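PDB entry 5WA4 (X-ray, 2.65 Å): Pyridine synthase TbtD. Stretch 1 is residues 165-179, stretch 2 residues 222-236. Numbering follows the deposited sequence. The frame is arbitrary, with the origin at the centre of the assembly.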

ATOM      1  N   PRO E 165      21.699 -18.258  27.719  1.00 56.45           N
ATOM      2  CA  PRO E 165      21.670 -18.352  26.254  1.00 57.31           C
ATOM      3  C   PRO E 165      22.057 -19.710  25.712  1.00 52.20           C
ATOM      4  O   PRO E 165      21.578 -20.075  24.647  1.00 59.15           O
ATOM      5  CB  PRO E 165      22.687 -17.291  25.824  1.00 53.25           C
ATOM      6  CG  PRO E 165      22.534 -16.252  26.841  1.00 48.67           C
ATOM      7  CD  PRO E 165      22.331 -16.999  28.145  1.00 48.70           C
ATOM      8  N   THR E 166      22.902 -20.441  26.428  1.00 57.10           N
ATOM      9  CA  THR E 166      23.402 -21.729  25.943  1.00 59.83           C
ATOM     10  C   THR E 166      22.337 -22.793  26.131  1.00 51.32           C
ATOM     11  O   THR E 166      22.257 -23.742  25.360  1.00 52.03           O
ATOM     12  CB  THR E 166      24.716 -22.159  26.668  1.00 58.98           C
ATOM     13  OG1 THR E 166      25.621 -21.050  26.708  1.00 63.89           O
ATOM     14  CG2 THR E 166      25.397 -23.338  25.938  1.00 56.44           C
ATOM     15  N   ILE E 167      21.522 -22.643  27.161  1.00 44.70           N
ATOM     16  CA  ILE E 167      20.377 -23.514  27.285  1.00 55.15           C
ATOM     17  C   ILE E 167      19.428 -23.246  26.109  1.00 49.35           C
ATOM     18  O   ILE E 167      19.029 -24.176  25.396  1.00 48.48           O
ATOM     19  CB  ILE E 167      19.660 -23.316  28.617  1.00 57.78           C
ATOM     20  CG1 ILE E 167      20.602 -23.730  29.763  1.00 50.44           C
ATOM     21  CG2 ILE E 167      18.342 -24.099  28.620  1.00 41.02           C
ATOM     22  CD1 ILE E 167      20.046 -23.510  31.186  1.00 52.33           C
ATOM     23  N   ALA E 168      19.120 -21.974  25.882  1.00 46.74           N
ATOM     24  CA  ALA E 168      18.263 -21.582  24.776  1.00 47.91           C
ATOM     25  C   ALA E 168      18.819 -22.055  23.441  1.00 51.36           C
ATOM     26  O   ALA E 168      18.060 -22.487  22.575  1.00 53.05           O
ATOM     27  CB  ALA E 168      18.067 -20.109  24.752  1.00 43.66           C
ATOM     28  N   PHE E 169      20.130 -21.999  23.261  1.00 49.18           N
ATOM     29  CA  PHE E 169      20.684 -22.457  21.994  1.00 47.14           C
ATOM     30  C   PHE E 169      20.329 -23.929  21.789  1.00 52.89           C
ATOM     31  O   PHE E 169      19.805 -24.301  20.739  1.00 50.09           O
ATOM     32  CB  PHE E 169      22.195 -22.247  21.947  1.00 50.82           C
ATOM     33  CG  PHE E 169      22.841 -22.682  20.649  1.00 49.74           C
ATOM     34  CD1 PHE E 169      23.339 -23.971  20.502  1.00 43.64           C
ATOM     35  CD2 PHE E 169      22.954 -21.806  19.585  1.00 49.95           C
ATOM     36  CE1 PHE E 169      23.938 -24.371  19.309  1.00 50.34           C
ATOM     37  CE2 PHE E 169      23.564 -22.204  18.390  1.00 51.03           C
ATOM     38  CZ  PHE E 169      24.058 -23.484  18.258  1.00 44.06           C
ATOM     39  N   ASP E 170      20.589 -24.750  22.810  1.00 52.27           N
ATOM     40  CA  ASP E 170      20.318 -26.184  22.740  1.00 51.75           C
ATOM     41  C   ASP E 170      18.829 -26.459  22.417  1.00 53.43           C
ATOM     42  O   ASP E 170      18.522 -27.141  21.435  1.00 47.27           O
ATOM     43  CB  ASP E 170      20.709 -26.895  24.052  1.00 60.34           C
ATOM     44  CG  ASP E 170      22.227 -26.882  24.343  1.00 57.91           C
ATOM     45  OD1 ASP E 170      23.044 -26.716  23.417  1.00 54.58           O
ATOM     46  OD2 ASP E 170      22.601 -27.080  25.525  1.00 61.30           O
ATOM     47  N   LEU E 171      17.915 -25.913  23.225  1.00 51.48           N
ATOM     48  CA  LEU E 171      16.483 -26.146  23.028  1.00 45.19           C
ATOM     49  C   LEU E 171      16.016 -25.732  21.644  1.00 49.46           C
ATOM     50  O   LEU E 171      15.382 -26.513  20.931  1.00 50.54           O
ATOM     51  CB  LEU E 171      15.662 -25.410  24.082  1.00 41.39           C
ATOM     52  CG  LEU E 171      15.920 -25.926  25.493  1.00 41.97           C
ATOM     53  CD1 LEU E 171      14.998 -25.264  26.524  1.00 38.89           C
ATOM     54  CD2 LEU E 171      15.829 -27.447  25.522  1.00 38.01           C
ATOM     55  N   VAL E 172      16.333 -24.504  21.258  1.00 48.15           N
ATOM     56  CA  VAL E 172      15.930 -23.993  19.948  1.00 49.13           C
ATOM     57  C   VAL E 172      16.420 -24.891  18.809  1.00 44.76           C
ATOM     58  O   VAL E 172      15.650 -25.266  17.944  1.00 48.81           O
ATOM     59  CB  VAL E 172      16.438 -22.541  19.760  1.00 44.87           C
ATOM     60  CG1 VAL E 172      16.771 -22.240  18.320  1.00 41.87           C
ATOM     61  CG2 VAL E 172      15.426 -21.561  20.310  1.00 39.28           C
ATOM     62  N   VAL E 173      17.696 -25.247  18.821  1.00 49.36           N
ATOM     63  CA  VAL E 173      18.255 -26.125  17.794  1.00 52.60           C
ATOM     64  C   VAL E 173      17.583 -27.510  17.788  1.00 48.03           C
ATOM     65  O   VAL E 173      17.321 -28.068  16.728  1.00 44.64           O
ATOM     66  CB  VAL E 173      19.789 -26.315  17.991  1.00 51.97           C
ATOM     67  CG1 VAL E 173      20.356 -27.307  16.983  1.00 57.45           C
ATOM     68  CG2 VAL E 173      20.519 -24.997  17.877  1.00 54.49           C
ATOM     69  N   ALA E 174      17.314 -28.051  18.976  1.00 44.50           N
ATOM     70  CA  ALA E 174      16.832 -29.423  19.110  1.00 49.12           C
ATOM     71  C   ALA E 174      15.419 -29.575  18.545  1.00 52.97           C
ATOM     72  O   ALA E 174      15.119 -30.541  17.823  1.00 45.95           O
ATOM     73  CB  ALA E 174      16.869 -29.865  20.558  1.00 43.45           C
ATOM     74  N   THR E 175      14.562 -28.611  18.878  1.00 49.81           N
ATOM     75  CA  THR E 175      13.215 -28.551  18.344  1.00 42.92           C
ATOM     76  C   THR E 175      13.198 -28.471  16.806  1.00 52.74           C
ATOM     77  O   THR E 175      12.405 -29.180  16.148  1.00 53.14           O
ATOM     78  CB  THR E 175      12.457 -27.372  18.951  1.00 46.87           C
ATOM     79  OG1 THR E 175      12.436 -27.528  20.375  1.00 52.48           O
ATOM     80  CG2 THR E 175      11.026 -27.324  18.448  1.00 54.24           C
ATOM     81  N   ALA E 176      14.057 -27.638  16.220  1.00 45.58           N
ATOM     82  CA  ALA E 176      14.045 -27.505  14.762  1.00 43.45           C
ATOM     83  C   ALA E 176      14.574 -28.749  14.096  1.00 49.85           C
ATOM     84  O   ALA E 176      14.233 -29.021  12.949  1.00 50.27           O
ATOM     85  CB  ALA E 176      14.845 -26.312  14.306  1.00 42.20           C
ATOM     86  N   HIS E 177      15.427 -29.507  14.790  1.00 53.43           N
ATOM     87  CA  HIS E 177      16.003 -30.697  14.153  1.00 51.31           C
ATOM     88  C   HIS E 177      15.042 -31.879  14.273  1.00 50.88           C
ATOM     89  O   HIS E 177      14.772 -32.583  13.297  1.00 54.01           O
ATOM     90  CB  HIS E 177      17.364 -31.064  14.751  1.00 43.34           C
ATOM     91  CG  HIS E 177      18.094 -32.099  13.957  1.00 50.69           C
ATOM     92  ND1 HIS E 177      18.252 -32.011  12.591  1.00 56.32           N
ATOM     93  CD2 HIS E 177      18.664 -33.272  14.326  1.00 54.32           C
ATOM     94  CE1 HIS E 177      18.909 -33.071  12.155  1.00 49.47           C
ATOM     95  NE2 HIS E 177      19.170 -33.851  13.187  1.00 53.92           N
ATOM     96  N   ALA E 178      14.521 -32.074  15.476  1.00 44.74           N
ATOM     97  CA  ALA E 178      13.715 -33.232  15.787  1.00 45.43           C
ATOM     98  C   ALA E 178      12.276 -33.088  15.302  1.00 51.56           C
ATOM     99  O   ALA E 178      11.740 -33.992  14.670  1.00 52.26           O
ATOM    100  CB  ALA E 178      13.743 -33.494  17.291  1.00 47.07           C
ATOM    101  N   LEU E 179      11.648 -31.960  15.607  1.00 51.28           N
ATOM    102  CA  LEU E 179      10.227 -31.816  15.355  1.00 43.21           C
ATOM    103  C   LEU E 179       9.867 -31.138  14.038  1.00 47.14           C
ATOM    104  O   LEU E 179       8.706 -30.782  13.844  1.00 49.85           O
ATOM    105  CB  LEU E 179       9.569 -31.048  16.497  1.00 46.15           C
ATOM    106  CG  LEU E 179       9.544 -31.755  17.848  1.00 54.19           C
ATOM    107  CD1 LEU E 179      10.523 -31.093  18.797  1.00 51.91           C
ATOM    108  CD2 LEU E 179       8.140 -31.752  18.447  1.00 52.91           C
ATOM    109  N   ALA E 222      33.377 -23.498  17.977  1.00 69.13           N
ATOM    110  CA  ALA E 222      32.605 -23.820  19.174  1.00 70.98           C
ATOM    111  C   ALA E 222      31.106 -23.995  18.869  1.00 77.35           C
ATOM    112  O   ALA E 222      30.460 -24.899  19.418  1.00 73.87           O
ATOM    113  CB  ALA E 222      32.805 -22.749  20.231  1.00 62.39           C
ATOM    114  N   PHE E 223      30.560 -23.136  18.000  1.00 68.36           N
ATOM    115  CA  PHE E 223      29.137 -23.189  17.667  1.00 67.78           C
ATOM    116  C   PHE E 223      28.791 -24.386  16.795  1.00 67.95           C
ATOM    117  O   PHE E 223      27.818 -25.080  17.063  1.00 68.81           O
ATOM    118  CB  PHE E 223      28.680 -21.902  16.961  1.00 65.63           C
ATOM    119  CG  PHE E 223      28.370 -20.778  17.900  1.00 65.99           C
ATOM    120  CD1 PHE E 223      27.157 -20.724  18.550  1.00 63.13           C
ATOM    121  CD2 PHE E 223      29.294 -19.785  18.140  1.00 61.13           C
ATOM    122  CE1 PHE E 223      26.870 -19.701  19.425  1.00 65.04           C
ATOM    123  CE2 PHE E 223      29.008 -18.766  19.004  1.00 68.70           C
ATOM    124  CZ  PHE E 223      27.795 -18.724  19.657  1.00 65.82           C
ATOM    125  N   THR E 224      29.568 -24.606  15.738  1.00 66.00           N
ATOM    126  CA  THR E 224      29.266 -25.663  14.788  1.00 66.31           C
ATOM    127  C   THR E 224      29.308 -27.023  15.444  1.00 74.43           C
ATOM    128  O   THR E 224      28.486 -27.892  15.144  1.00 75.74           O
ATOM    129  CB  THR E 224      30.246 -25.684  13.621  1.00 68.90           C
ATOM    130  OG1 THR E 224      31.584 -25.614  14.132  1.00 76.04           O
ATOM    131  CG2 THR E 224      29.984 -24.538  12.673  1.00 64.92           C
ATOM    132  N   GLU E 225      30.267 -27.219  16.339  1.00 75.78           N
ATOM    133  CA  GLU E 225      30.434 -28.546  16.909  1.00 81.06           C
ATOM    134  C   GLU E 225      29.488 -28.793  18.097  1.00 77.40           C
ATOM    135  O   GLU E 225      29.197 -29.954  18.424  1.00 86.14           O
ATOM    136  CB  GLU E 225      31.906 -28.789  17.269  1.00 77.19           C
ATOM    137  CG  GLU E 225      32.722 -29.181  16.023  1.00 83.01           C
ATOM    138  CD  GLU E 225      34.224 -29.124  16.229  1.00 99.51           C
ATOM    139  OE1 GLU E 225      34.668 -28.554  17.250  1.00102.39           O
ATOM    140  OE2 GLU E 225      34.967 -29.641  15.364  1.00101.61           O
ATOM    141  N   ARG E 226      28.951 -27.730  18.696  1.00 64.02           N
ATOM    142  CA  ARG E 226      27.843 -27.930  19.629  1.00 60.50           C
ATOM    143  C   ARG E 226      26.509 -28.192  18.889  1.00 63.68           C
ATOM    144  O   ARG E 226      25.649 -28.917  19.385  1.00 55.92           O
ATOM    145  CB  ARG E 226      27.686 -26.745  20.564  1.00 52.58           C
ATOM    146  CG  ARG E 226      26.847 -27.110  21.746  1.00 53.34           C
ATOM    147  CD  ARG E 226      26.524 -25.941  22.610  1.00 45.88           C
ATOM    148  NE  ARG E 226      25.758 -26.388  23.769  1.00 58.31           N
ATOM    149  CZ  ARG E 226      26.297 -26.949  24.848  1.00 55.83           C
ATOM    150  NH1 ARG E 226      27.604 -27.145  24.893  1.00 61.19           N
ATOM    151  NH2 ARG E 226      25.538 -27.314  25.879  1.00 48.09           N
ATOM    152  N   LEU E 227      26.349 -27.619  17.700  1.00 56.52           N
ATOM    153  CA  LEU E 227      25.133 -27.820  16.933  1.00 63.61           C
ATOM    154  C   LEU E 227      25.083 -29.251  16.380  1.00 59.98           C
ATOM    155  O   LEU E 227      24.055 -29.913  16.455  1.00 51.81           O
ATOM    156  CB  LEU E 227      25.022 -26.785  15.809  1.00 64.38           C
ATOM    157  CG  LEU E 227      23.899 -26.955  14.781  1.00 54.96           C
ATOM    158  CD1 LEU E 227      23.312 -25.603  14.468  1.00 52.60           C
ATOM    159  CD2 LEU E 227      24.392 -27.599  13.505  1.00 58.02           C
ATOM    160  N   ILE E 228      26.202 -29.725  15.844  1.00 66.00           N
ATOM    161  CA  ILE E 228      26.365 -31.144  15.524  1.00 64.95           C
ATOM    162  C   ILE E 228      26.056 -32.046  16.734  1.00 63.67           C
ATOM    163  O   ILE E 228      25.446 -33.103  16.593  1.00 68.01           O
ATOM    164  CB  ILE E 228      27.793 -31.446  15.033  1.00 63.70           C
ATOM    165  CG1 ILE E 228      28.084 -30.673  13.749  1.00 64.54           C
ATOM    166  CG2 ILE E 228      27.960 -32.926  14.770  1.00 60.86           C
ATOM    167  CD1 ILE E 228      29.455 -30.932  13.188  1.00 62.00           C
ATOM    168  N   ALA E 229      26.463 -31.616  17.923  1.00 64.76           N
ATOM    169  CA  ALA E 229      26.250 -32.410  19.125  1.00 63.91           C
ATOM    170  C   ALA E 229      24.804 -32.329  19.658  1.00 67.16           C
ATOM    171  O   ALA E 229      24.288 -33.314  20.205  1.00 66.23           O
ATOM    172  CB  ALA E 229      27.246 -31.991  20.209  1.00 42.61           C
ATOM    173  N   VAL E 230      24.162 -31.166  19.520  1.00 61.06           N
ATOM    174  CA  VAL E 230      22.780 -30.996  19.979  1.00 61.69           C
ATOM    175  C   VAL E 230      21.826 -31.745  19.062  1.00 65.99           C
ATOM    176  O   VAL E 230      20.863 -32.384  19.516  1.00 59.04           O
ATOM    177  CB  VAL E 230      22.364 -29.512  20.041  1.00 59.46           C
ATOM    178  CG1 VAL E 230      20.864 -29.352  19.930  1.00 53.49           C
ATOM    179  CG2 VAL E 230      22.848 -28.911  21.330  1.00 63.57           C
ATOM    180  N   ALA E 231      22.109 -31.676  17.768  1.00 60.22           N
ATOM    181  CA  ALA E 231      21.314 -32.403  16.808  1.00 56.76           C
ATOM    182  C   ALA E 231      21.404 -33.904  17.101  1.00 64.34           C
ATOM    183  O   ALA E 231      20.394 -34.598  17.040  1.00 65.38           O
ATOM    184  CB  ALA E 231      21.760 -32.084  15.391  1.00 50.72           C
ATOM    185  N   SER E 232      22.604 -34.383  17.444  1.00 62.98           N
ATOM    186  CA  SER E 232      22.834 -35.788  17.792  1.00 63.48           C
ATOM    187  C   SER E 232      21.948 -36.248  18.950  1.00 66.79           C
ATOM    188  O   SER E 232      21.245 -37.247  18.834  1.00 77.36           O
ATOM    189  CB  SER E 232      24.307 -36.031  18.155  1.00 71.80           C
ATOM    190  OG  SER E 232      25.167 -35.902  17.033  1.00 73.14           O
ATOM    191  N   SER E 233      21.972 -35.524  20.065  1.00 64.45           N
ATOM    192  CA  SER E 233      21.090 -35.835  21.195  1.00 66.70           C
ATOM    193  C   SER E 233      19.621 -35.632  20.865  1.00 70.10           C
ATOM    194  O   SER E 233      18.755 -35.868  21.700  1.00 67.95           O
ATOM    195  CB  SER E 233      21.437 -34.986  22.419  1.00 62.40           C
ATOM    196  OG  SER E 233      22.577 -35.482  23.078  1.00 85.37           O
ATOM    197  N   ALA E 234      19.337 -35.171  19.657  1.00 65.06           N
ATOM    198  CA  ALA E 234      17.974 -34.898  19.291  1.00 59.25           C
ATOM    199  C   ALA E 234      17.385 -36.018  18.443  1.00 72.10           C
ATOM    200  O   ALA E 234      16.157 -36.165  18.390  1.00 65.87           O
ATOM    201  CB  ALA E 234      17.889 -33.593  18.568  1.00 61.58           C
ATOM    202  N   GLU E 235      18.251 -36.820  17.816  1.00 73.55           N
ATOM    203  CA  GLU E 235      17.790 -37.871  16.913  1.00 72.38           C
ATOM    204  C   GLU E 235      18.053 -39.313  17.368  1.00 87.41           C
ATOM    205  O   GLU E 235      17.141 -40.128  17.337  1.00 99.31           O
ATOM    206  CB  GLU E 235      18.390 -37.656  15.519  1.00 72.57           C
ATOM    207  CG  GLU E 235      19.904 -37.633  15.448  1.00 73.22           C
ATOM    208  CD  GLU E 235      20.425 -37.314  14.046  1.00 79.76           C
ATOM    209  OE1 GLU E 235      19.739 -36.586  13.299  1.00 71.85           O
ATOM    210  OE2 GLU E 235      21.509 -37.825  13.675  1.00 81.31           O
ATOM    211  N   SER E 236      19.273 -39.589  17.828  1.00 94.69           N
ATOM    212  CA  SER E 236      19.794 -40.923  18.192  1.00110.29           C
ATOM    213  C   SER E 236      18.887 -42.162  18.017  1.00115.07           C
ATOM    214  O   SER E 236      19.145 -43.019  17.158  1.00107.77           O
ATOM    215  CB  SER E 236      20.279 -40.874  19.647  1.00112.77           C
ATOM    216  OG  SER E 236      19.285 -41.329  20.543  1.00121.38           O
TER

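The strongest link between the two stretches is the salt bridge between Asp170 and Arg226. Arg226 NE donates to Asp170 OD1 at 2.8 Å, and Arg226 NH2 donates to Asp170 OD2 at 3.0 Å. The N-H...acceptor angles are 156° and 170°. Carboxylate and guanidinium therefore meet as a two-point pair, each oxygen facing one nitrogen. Asp170 is buried, so the pairing compensates its charge away from solvent. Arg226 reaches it with chi1, chi2 and chi3 all in the t well. Its CB points toward the first helix, whereas that of Asp170 points sideways and the carboxylate comes nearer. The methyl CG2 of Thr166 lies over one face of the guanidinium, 3.8 Å from Arg226 NE. The same carboxylate also touches an apolar neighbour, with Asp170 OD1 3.0 Å from Val230 CG2.

A second polar contact lies further along both stretches. His177 NE2 donates to Glu235 OE1 at 2.8 Å, with an angle of 152°. Glu235 OE1 sits near the plane of the imidazole, where the N-H points. His177 ND1 is hydrogen-bonded elsewhere in the structure, so both ring nitrogens are engaged. Ala231 CB covers one face of this ring as a CH-pi contact, 3.9 Å from the centroid of the His177 ring.

Between and beyond these polar contacts the packing is apolar. Val173 CG1 meets Val230 CG1 at 3.6 Å and Leu227 CG at 4.2 Å. Phe169 and Phe223 form an offset edge-to-face pair. The edge of Phe223 is directed at the face of Phe169, the centroids are 5.8 Å apart and the planes stand at 64°. Leu227 CB approaches the edge of the Phe169 ring, 4.2 Å from Phe169 CZ.

Small side chains mark the close backbone approach. The CA atoms of Ala174 and Ala234 are 5.6 Å apart, and their CB atoms are 4.3 Å apart. Ala178 CB also lies 4.3 Å from Ala234 CB. Ala174 CB touches Val230 CG1 at 4.1 Å.

Both stretches are largely helical, and both helices begin earlier in the chain. Their axes approach to 8.7 Å and cross at -55°. Each is held by its own backbone hydrogen bonds, such as Ala174 N to Asp170 O at 2.9 Å and Val230 N to Arg226 O at 2.7 Å. No backbone hydrogen bond joins the two helices. Side chains make the polar links, and the contact buries 647 Å² in total.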